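Local coordinates for ketosynthase (PDB 6KXD), which probably catalyses the decarboxylative condensation of malonyl-ACP with an acyl chain carried on ACP, lengthening the chain in a highly reducing type II polyketide synthase, at residues Y28-R33 with L351-F357; R77-A82 with G196-V200; F297-T303 with P325-K331. All coordinates share one frame; numbering follows the deposited sequence.

Contact 1: Y28-R33 with L351-F357; sequences YTAGLR and LAIEHGF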
loop_
_atom_site.group_PDB
_atom_site.type_symbol
_atom_site.label_atom_id
_atom_site.label_comp_id
_atom_site.label_asym_id
_atom_site.label_seq_id
_atom_site.Cartn_x
_atom_site.Cartn_y
_atom_site.Cartn_z
ATOM N N TYR A 28 24.058 -8.484 -6.535
ATOM C CA TYR A 28 23.051 -9.081 -5.660
ATOM C C TYR A 28 23.067 -10.588 -5.834
ATOM O O TYR A 28 23.030 -11.307 -4.856
ATOM C CB TYR A 28 21.656 -8.531 -5.967
ATOM C CG TYR A 28 20.564 -9.017 -5.041
ATOM C CD1 TYR A 28 20.631 -8.772 -3.687
ATOM C CD2 TYR A 28 19.435 -9.645 -5.537
ATOM C CE1 TYR A 28 19.623 -9.181 -2.823
ATOM C CE2 TYR A 28 18.408 -10.051 -4.697
ATOM C CZ TYR A 28 18.514 -9.836 -3.333
ATOM O OH TYR A 28 17.494 -10.206 -2.500
ATOM N N THR A 29 23.152 -11.058 -7.083
ATOM C CA THR A 29 23.328 -12.457 -7.327
ATOM C C THR A 29 24.595 -12.967 -6.607
ATOM O O THR A 29 24.604 -14.112 -6.125
ATOM C CB THR A 29 23.421 -12.763 -8.819
ATOM O OG1 THR A 29 22.327 -12.112 -9.473
ATOM C CG2 THR A 29 23.393 -14.247 -9.092
ATOM N N ALA A 30 25.637 -12.128 -6.536
ATOM C CA ALA A 30 26.913 -12.490 -5.883
ATOM C C ALA A 30 26.651 -12.644 -4.389
ATOM O O ALA A 30 27.002 -13.670 -3.811
ATOM C CB ALA A 30 27.995 -11.452 -6.111
ATOM N N GLY A 31 26.038 -11.610 -3.796
ATOM C CA GLY A 31 25.771 -11.562 -2.363
ATOM C C GLY A 31 24.969 -12.770 -1.931
ATOM O O GLY A 31 25.283 -13.387 -0.911
ATOM N N LEU A 32 23.978 -13.140 -2.749
ATOM C CA LEU A 32 23.059 -14.199 -2.400
ATOM C C LEU A 32 23.818 -15.529 -2.398
ATOM O O LEU A 32 23.620 -16.351 -1.509
ATOM C CB LEU A 32 21.912 -14.294 -3.397
ATOM C CG LEU A 32 20.843 -13.212 -3.301
ATOM C CD1 LEU A 32 19.924 -13.323 -4.508
ATOM C CD2 LEU A 32 20.068 -13.304 -1.995
ATOM N N ARG A 33 24.624 -15.736 -3.444
ATOM C CA ARG A 33 25.427 -16.961 -3.608
ATOM C C ARG A 33 26.504 -17.041 -2.519
ATOM O O ARG A 33 26.897 -18.158 -2.126
ATOM C CB ARG A 33 26.004 -17.035 -5.029
ATOM C CG ARG A 33 25.005 -17.541 -6.058
ATOM C CD ARG A 33 25.404 -17.250 -7.497
ATOM N NE ARG A 33 26.464 -18.137 -7.944
ATOM C CZ ARG A 33 27.750 -17.820 -7.974
ATOM N NH1 ARG A 33 28.663 -18.756 -8.216
ATOM N NH2 ARG A 33 28.116 -16.575 -7.729
ATOM N N LEU A 351 16.390 -15.019 -9.537
ATOM C CA LEU A 351 17.816 -15.205 -9.820
ATOM C C LEU A 351 18.200 -16.660 -9.524
ATOM O O LEU A 351 19.041 -17.278 -10.230
ATOM C CB LEU A 351 18.592 -14.224 -8.956
ATOM C CG LEU A 351 18.563 -12.778 -9.424
ATOM C CD1 LEU A 351 19.250 -11.872 -8.422
ATOM C CD2 LEU A 351 19.181 -12.633 -10.817
ATOM N N ALA A 352 17.559 -17.216 -8.494
ATOM C CA ALA A 352 17.761 -18.592 -8.097
ATOM C C ALA A 352 17.321 -19.487 -9.243
ATOM O O ALA A 352 18.054 -20.433 -9.562
ATOM C CB ALA A 352 17.020 -18.930 -6.833
ATOM N N ILE A 353 16.161 -19.165 -9.846
ATOM C CA ILE A 353 15.604 -19.863 -11.008
ATOM C C ILE A 353 16.591 -19.801 -12.174
ATOM O O ILE A 353 16.906 -20.844 -12.736
ATOM C CB ILE A 353 14.233 -19.304 -11.430
ATOM C CG1 ILE A 353 13.116 -19.842 -10.532
ATOM C CG2 ILE A 353 13.958 -19.585 -12.897
ATOM C CD1 ILE A 353 11.869 -18.983 -10.527
ATOM N N GLU A 354 17.000 -18.577 -12.526
ATOM C CA GLU A 354 17.805 -18.244 -13.691
ATOM C C GLU A 354 19.193 -18.904 -13.595
ATOM O O GLU A 354 19.692 -19.400 -14.593
ATOM C CB GLU A 354 17.912 -16.718 -13.784
ATOM C CG GLU A 354 18.476 -16.191 -15.094
ATOM C CD GLU A 354 18.680 -14.677 -15.133
ATOM O OE1 GLU A 354 18.556 -14.032 -14.078
ATOM O OE2 GLU A 354 18.984 -14.140 -16.217
ATOM N N HIS A 355 19.803 -18.890 -12.399
ATOM C CA HIS A 355 21.209 -19.255 -12.187
ATOM C C HIS A 355 21.341 -20.641 -11.537
ATOM O O HIS A 355 22.449 -21.082 -11.291
ATOM C CB HIS A 355 21.931 -18.165 -11.382
ATOM C CG HIS A 355 22.038 -16.893 -12.146
ATOM N ND1 HIS A 355 22.863 -16.772 -13.248
ATOM C CD2 HIS A 355 21.360 -15.724 -12.045
ATOM C CE1 HIS A 355 22.717 -15.566 -13.764
ATOM N NE2 HIS A 355 21.810 -14.907 -13.042
ATOM N N GLY A 356 20.215 -21.326 -11.298
ATOM C CA GLY A 356 20.202 -22.705 -10.824
ATOM C C GLY A 356 20.879 -22.827 -9.468
ATOM O O GLY A 356 21.687 -23.717 -9.247
ATOM N N PHE A 357 20.529 -21.928 -8.539
ATOM C CA PHE A 357 21.007 -22.030 -7.158
ATOM C C PHE A 357 19.887 -21.751 -6.149
ATOM O O PHE A 357 18.845 -21.218 -6.482
ATOM C CB PHE A 357 22.171 -21.082 -6.915
ATOM C CG PHE A 357 21.788 -19.643 -6.711
ATOM C CD1 PHE A 357 21.561 -19.145 -5.438
ATOM C CD2 PHE A 357 21.710 -18.780 -7.788
ATOM C CE1 PHE A 357 21.239 -17.811 -5.255
ATOM C CE2 PHE A 357 21.408 -17.441 -7.599
ATOM C CZ PHE A 357 21.153 -16.967 -6.334
#
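The Phe357 ring is filled on both faces: Arg33 CG stands 3.6 Å from the ring centroid, only 2° off the normal, while Ala352 CA packs against the opposite face nearer the rim. His355 CB lies at the edge of the same ring, in its plane. The aliphatic stem of Arg33 thus makes a textbook CH-pi contact. Its guanidinium stands nearly perpendicular to the ring and does not stack on it. Gly356, with a positive phi, turns the chain out of its helical course, and a chi1 of 78° sets the Phe357 ring between its own backbone N and carbonyl carbon, where it faces Arg33 and meets Leu32 CB through CE1 at 4.0 Å.

The Tyr28 ring carries Leu32 CD1 over one face, and Leu351 CD1 approaches its CD2 obliquely at 3.6 Å. The third flat group, the His355 imidazole, has Leu351 CD2 at its edge and Glu354 CG over a face. Thr29 works between the His355 and Phe357 rings: its methyl CG2 reaches His355 CD2 at 3.9 Å and also touches the Phe357 ring. Its OG1, 3.3 Å from Leu351 CD1, is bonded to Val25 O within its own helix, so a hydroxyl can lie against a leucine methyl without losing its partner.

The local helix axes pass 11.3 Å apart at 89°, and side chains rather than backbones bridge that distance. Tyr28 OH bonds to Leu344 O, and its ring also rests on Val17 and Ser19 of strand 10-19. Leu351 leans on Phe15 of that strand, and Leu32 touches Met333 of helix 331-334. Helix 24-34 therefore lies across the C-terminal end of helix 341-355, with strand 10-19 beside both.

Contact 2: R77-A82 with G196-V200; sequences RAGQYA and GADAV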
loop_
_atom_site.group_PDB
_atom_site.type_symbol
_atom_site.label_atom_id
_atom_site.label_comp_id
_atom_site.label_asym_id
_atom_site.label_seq_id
_atom_site.Cartn_x
_atom_site.Cartn_y
_atom_site.Cartn_z
ATOM N N ARG A 77 15.105 8.750 1.686
ATOM C CA ARG A 77 15.942 7.668 1.320
ATOM C C ARG A 77 15.147 6.535 0.656
ATOM O O ARG A 77 15.612 5.893 -0.269
ATOM C CB ARG A 77 16.710 7.222 2.571
ATOM C CG ARG A 77 17.839 6.253 2.273
ATOM C CD ARG A 77 18.928 6.829 1.373
ATOM N NE ARG A 77 19.966 7.512 2.138
ATOM C CZ ARG A 77 21.175 7.028 2.423
ATOM N NH1 ARG A 77 21.529 5.805 2.067
ATOM N NH2 ARG A 77 22.034 7.796 3.070
ATOM N N ALA A 78 13.958 6.207 1.181
ATOM C CA ALA A 78 13.274 5.071 0.632
ATOM C C ALA A 78 12.927 5.347 -0.842
ATOM O O ALA A 78 13.037 4.452 -1.683
ATOM C CB ALA A 78 12.041 4.760 1.423
ATOM N N GLY A 79 12.469 6.568 -1.097
ATOM C CA GLY A 79 12.108 7.019 -2.455
ATOM C C GLY A 79 13.317 6.973 -3.362
ATOM O O GLY A 79 13.258 6.502 -4.464
ATOM N N GLN A 80 14.467 7.400 -2.840
ATOM C CA GLN A 80 15.670 7.325 -3.633
ATOM C C GLN A 80 15.982 5.875 -3.968
ATOM O O GLN A 80 16.270 5.549 -5.100
ATOM C CB GLN A 80 16.841 8.052 -2.970
ATOM C CG GLN A 80 16.567 9.522 -2.783
ATOM C CD GLN A 80 17.681 10.181 -2.007
ATOM O OE1 GLN A 80 18.767 9.627 -1.873
ATOM N NE2 GLN A 80 17.426 11.383 -1.564
ATOM N N TYR A 81 15.869 4.967 -2.991
ATOM C CA TYR A 81 16.144 3.616 -3.315
ATOM C C TYR A 81 15.190 3.080 -4.377
ATOM O O TYR A 81 15.601 2.308 -5.287
ATOM C CB TYR A 81 16.030 2.725 -2.086
ATOM C CG TYR A 81 17.045 2.940 -1.001
ATOM C CD1 TYR A 81 18.268 3.546 -1.242
ATOM C CD2 TYR A 81 16.824 2.443 0.275
ATOM C CE1 TYR A 81 19.194 3.714 -0.228
ATOM C CE2 TYR A 81 17.757 2.584 1.288
ATOM C CZ TYR A 81 18.963 3.206 1.024
ATOM O OH TYR A 81 19.914 3.398 1.979
ATOM N N ALA A 82 13.916 3.482 -4.275
ATOM C CA ALA A 82 12.905 2.964 -5.150
ATOM C C ALA A 82 13.242 3.364 -6.597
ATOM O O ALA A 82 13.236 2.534 -7.531
ATOM C CB ALA A 82 11.575 3.519 -4.753
ATOM N N GLY A 196 9.307 -3.052 -3.894
ATOM C CA GLY A 196 9.212 -2.488 -2.586
ATOM C C GLY A 196 10.499 -1.805 -2.225
ATOM O O GLY A 196 11.522 -2.040 -2.869
ATOM N N ALA A 197 10.383 -0.925 -1.255
ATOM C CA ALA A 197 11.430 -0.017 -0.856
ATOM C C ALA A 197 11.191 0.383 0.587
ATOM O O ALA A 197 10.053 0.614 0.972
ATOM C CB ALA A 197 11.395 1.221 -1.708
ATOM N N ASP A 198 12.272 0.492 1.364
ATOM C CA ASP A 198 12.201 1.068 2.651
ATOM C C ASP A 198 13.587 1.569 3.058
ATOM O O ASP A 198 14.564 1.221 2.425
ATOM C CB ASP A 198 11.749 0.051 3.689
ATOM C CG ASP A 198 10.548 0.580 4.436
ATOM O OD1 ASP A 198 10.652 1.705 5.032
ATOM O OD2 ASP A 198 9.529 -0.097 4.323
ATOM N N ALA A 199 13.618 2.391 4.093
ATOM C CA ALA A 199 14.843 2.955 4.572
ATOM C C ALA A 199 14.912 2.741 6.072
ATOM O O ALA A 199 13.939 2.955 6.775
ATOM C CB ALA A 199 14.908 4.413 4.235
ATOM N N VAL A 200 16.119 2.409 6.541
ATOM C CA VAL A 200 16.356 2.263 7.968
ATOM C C VAL A 200 15.955 3.549 8.686
ATOM O O VAL A 200 16.208 4.685 8.255
ATOM C CB VAL A 200 17.809 1.825 8.241
ATOM C CG1 VAL A 200 18.242 2.125 9.670
ATOM C CG2 VAL A 200 17.989 0.360 7.900
#
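Tyr81 turns the edge of its ring to strand 196-198: CD2 comes within 3.4 Å of Asp198 O, which lies near the ring plane. One face is covered by Arg77 O, one helical turn back, toward the rim. At the end of the ring, Arg77 curls round, bent at chi2 (62°) and chi3, to donate from NH1 to Tyr81 OH at 2.9 Å, the hydroxyl tilted out of the guanidinium plane. That hydroxyl is also bonded to Glu233 OE2. A phenylalanine in place of Tyr81 would keep the ring edge but would probably leave Arg77 NH1 and Glu233 OE2 without their shared mate, setting the arginine end free to turn.

Beside this ring the interface is built of alanines. Ala78 CB meets Ala199 CB at 4.0 Å, and Ala82 CB meets Ala197 CB at 3.8 Å. Ala197 CB also rests 3.6 Å from the backbone oxygen Ala78 O. Such short side chains let the helix axis come within 6.7 Å of the strand, at 146° to it. The CB of Asp198 points away from the helix, and OD2 accepts from the backbone N of Thr112 and of Asp113.

Strand 191-198 runs between 105-110 and 234-242, and helix 77-93 packs close on its end: the layered alpha/beta core of the N-terminal half of the thiolase-like fold.

Contact 3: F297-T303 with P325-K331; sequences FISAHGT and PRTVAVK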
loop_
_atom_site.group_PDB
_atom_site.type_symbol
_atom_site.label_atom_id
_atom_site.label_comp_id
_atom_site.label_asym_id
_atom_site.label_seq_id
_atom_site.Cartn_x
_atom_site.Cartn_y
_atom_site.Cartn_z
ATOM N N PHE A 297 12.044 -24.826 -4.082
ATOM C CA PHE A 297 12.272 -24.348 -2.727
ATOM C C PHE A 297 11.289 -23.206 -2.417
ATOM O O PHE A 297 10.683 -22.622 -3.298
ATOM C CB PHE A 297 13.740 -23.958 -2.482
ATOM C CG PHE A 297 14.192 -22.640 -3.058
ATOM C CD1 PHE A 297 14.567 -22.542 -4.386
ATOM C CD2 PHE A 297 14.181 -21.486 -2.288
ATOM C CE1 PHE A 297 14.972 -21.329 -4.918
ATOM C CE2 PHE A 297 14.560 -20.265 -2.824
ATOM C CZ PHE A 297 14.984 -20.194 -4.130
ATOM N N ILE A 298 11.128 -22.972 -1.123
ATOM C CA ILE A 298 10.399 -21.864 -0.581
ATOM C C ILE A 298 11.424 -20.856 -0.110
ATOM O O ILE A 298 12.344 -21.209 0.653
ATOM C CB ILE A 298 9.493 -22.332 0.568
ATOM C CG1 ILE A 298 8.507 -23.388 0.083
ATOM C CG2 ILE A 298 8.824 -21.134 1.243
ATOM C CD1 ILE A 298 7.885 -24.231 1.178
ATOM N N SER A 299 11.274 -19.614 -0.577
ATOM C CA SER A 299 11.884 -18.455 0.037
ATOM C C SER A 299 10.929 -17.991 1.149
ATOM O O SER A 299 9.841 -17.433 0.878
ATOM C CB SER A 299 12.129 -17.347 -0.969
ATOM O OG SER A 299 12.487 -16.139 -0.305
ATOM N N ALA A 300 11.310 -18.297 2.382
ATOM C CA ALA A 300 10.501 -18.128 3.551
ATOM C C ALA A 300 10.437 -16.650 3.928
ATOM O O ALA A 300 11.352 -15.912 3.636
ATOM C CB ALA A 300 11.052 -18.941 4.686
ATOM N N HIS A 301 9.336 -16.256 4.566
ATOM C CA HIS A 301 9.252 -14.971 5.234
ATOM C C HIS A 301 10.368 -14.905 6.274
ATOM O O HIS A 301 11.087 -13.900 6.408
ATOM C CB HIS A 301 7.879 -14.764 5.870
ATOM C CG HIS A 301 7.773 -13.470 6.610
ATOM N ND1 HIS A 301 8.000 -12.243 6.009
ATOM C CD2 HIS A 301 7.424 -13.211 7.879
ATOM C CE1 HIS A 301 7.841 -11.308 6.925
ATOM N NE2 HIS A 301 7.470 -11.875 8.055
ATOM N N GLY A 302 10.516 -16.011 7.008
ATOM C CA GLY A 302 11.742 -16.317 7.812
ATOM C C GLY A 302 12.482 -15.107 8.327
ATOM O O GLY A 302 13.584 -14.807 7.861
ATOM N N THR A 303 11.886 -14.435 9.309
ATOM C CA THR A 303 12.417 -13.239 9.898
ATOM C C THR A 303 13.479 -13.536 10.982
ATOM O O THR A 303 14.282 -12.669 11.306
ATOM C CB THR A 303 11.290 -12.442 10.538
ATOM O OG1 THR A 303 10.694 -13.325 11.488
ATOM C CG2 THR A 303 10.291 -11.953 9.507
ATOM N N PRO A 325 9.452 -28.733 0.718
ATOM C CA PRO A 325 10.659 -28.424 -0.041
ATOM C C PRO A 325 11.641 -27.702 0.885
ATOM O O PRO A 325 11.289 -27.295 2.018
ATOM C CB PRO A 325 10.163 -27.536 -1.189
ATOM C CG PRO A 325 8.945 -26.857 -0.598
ATOM C CD PRO A 325 8.316 -27.873 0.339
ATOM N N ARG A 326 12.875 -27.571 0.404
ATOM C CA ARG A 326 13.861 -26.777 1.080
ATOM C C ARG A 326 13.292 -25.371 1.282
ATOM O O ARG A 326 12.690 -24.831 0.375
ATOM C CB ARG A 326 15.154 -26.718 0.263
ATOM C CG ARG A 326 15.989 -27.983 0.404
ATOM C CD ARG A 326 17.085 -28.105 -0.623
ATOM N NE ARG A 326 16.571 -28.418 -1.942
ATOM C CZ ARG A 326 17.342 -28.762 -2.968
ATOM N NH1 ARG A 326 18.643 -28.913 -2.778
ATOM N NH2 ARG A 326 16.817 -28.948 -4.170
ATOM N N THR A 327 13.509 -24.825 2.469
ATOM C CA THR A 327 12.905 -23.612 2.911
ATOM C C THR A 327 14.023 -22.735 3.477
ATOM O O THR A 327 14.557 -22.986 4.526
ATOM C CB THR A 327 11.774 -23.907 3.909
ATOM O OG1 THR A 327 10.773 -24.653 3.223
ATOM C CG2 THR A 327 11.199 -22.654 4.534
ATOM N N VAL A 328 14.315 -21.653 2.766
ATOM C CA VAL A 328 15.414 -20.789 3.059
ATOM C C VAL A 328 14.908 -19.387 3.400
ATOM O O VAL A 328 13.826 -18.982 2.960
ATOM C CB VAL A 328 16.376 -20.739 1.860
ATOM C CG1 VAL A 328 16.685 -22.137 1.360
ATOM C CG2 VAL A 328 15.861 -19.872 0.722
ATOM N N ALA A 329 15.727 -18.670 4.164
ATOM C CA ALA A 329 15.420 -17.351 4.690
ATOM C C ALA A 329 16.504 -16.345 4.264
ATOM O O ALA A 329 17.493 -16.150 4.935
ATOM C CB ALA A 329 15.250 -17.413 6.180
ATOM N N VAL A 330 16.215 -15.617 3.178
ATOM C CA VAL A 330 17.040 -14.532 2.618
ATOM C C VAL A 330 17.317 -13.440 3.646
ATOM O O VAL A 330 18.366 -12.791 3.597
ATOM C CB VAL A 330 16.346 -13.980 1.352
ATOM C CG1 VAL A 330 16.991 -12.706 0.824
ATOM C CG2 VAL A 330 16.301 -15.037 0.267
ATOM N N LYS A 331 16.403 -13.232 4.610
ATOM C CA LYS A 331 16.591 -12.232 5.637
ATOM C C LYS A 331 17.765 -12.589 6.565
ATOM O O LYS A 331 18.220 -11.748 7.335
ATOM C CB LYS A 331 15.327 -12.068 6.488
ATOM C CG LYS A 331 14.131 -11.479 5.740
ATOM C CD LYS A 331 12.938 -11.276 6.622
ATOM C CE LYS A 331 11.766 -10.675 5.875
ATOM N NZ LYS A 331 11.262 -11.614 4.856
HETATM O O HOH W 1 13.378 -15.510 2.177
HETATM O O HOH W 2 13.812 -14.712 5.232
HETATM O O HOH W 3 8.748 -10.933 3.608
#
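Lys331 NZ is gripped from two directions: it donates to His301 O at 2.8 Å, on a lone pair in the carbonyl plane, and to a water at 2.9 Å. The same water lies at the edge of the His301 ring, 2.8 Å from ND1, and so links the imidazole to Lys331 NZ. An extended lysine chain, bent only at chi4 (66°), carries NZ there, its CD and CE running alongside Thr303 CG2. Tightly placed too is Gly302, where a CB would collide with that of Ala329. A second water bridges the ends of the two strands, accepting from Val330 N and donating to Ala300 O and, at 2.7 Å, to Ser299 OG; that hydroxyl is also bonded to Asn390.

Upstream, the backbones pair as parallel strands. Arg326 O accepts from Ile298 N, Ile298 O from Val328 N, and Val328 O from Ala300 N at 2.7 Å. On one side of the sheet the Phe297 ring meets Val328 CG2 through CE2 at 3.8 Å. On the other, Ile298 lies beside Thr327, and its CD1 presses on Pro325 CG at 3.3 Å, tighter than normal carbon contact.

Helix 306-320 connects the strands as a beta-alpha-beta crossover, with Ile298 touching its Ile316. The strand 297-299 runs out into His301-Gly302-Thr303, the start of the HGTGT signature of beta-ketoacyl synthases. In that family this histidine and the lysine line the active site, and His301 touching Cys170 is consistent with such a site here.

How the contacts relate
Contacts 2 and 3 are buried and both reach the large mixed sheet, on opposite sides of the chain's centre, whereas contact 1 is partly exposed. Contact 2 lays a helix on a strand through alanines and a tyrosine edge; contact 3 joins two strands by backbone bonds and then becomes polar, with waters and a lysine; contact 1 sets a helix against the end of another and the phenylalanine just after it, by apolar and CH-pi packing. Contacts 1 and 3 meet directly: Ala352 CB packs on Phe297 CZ at 3.6 Å, and Val330 approaches Tyr28 and Leu32. Contact 2 stands apart, its nearest atoms about 10 Å from contact 1 and about 11 Å from contact 3.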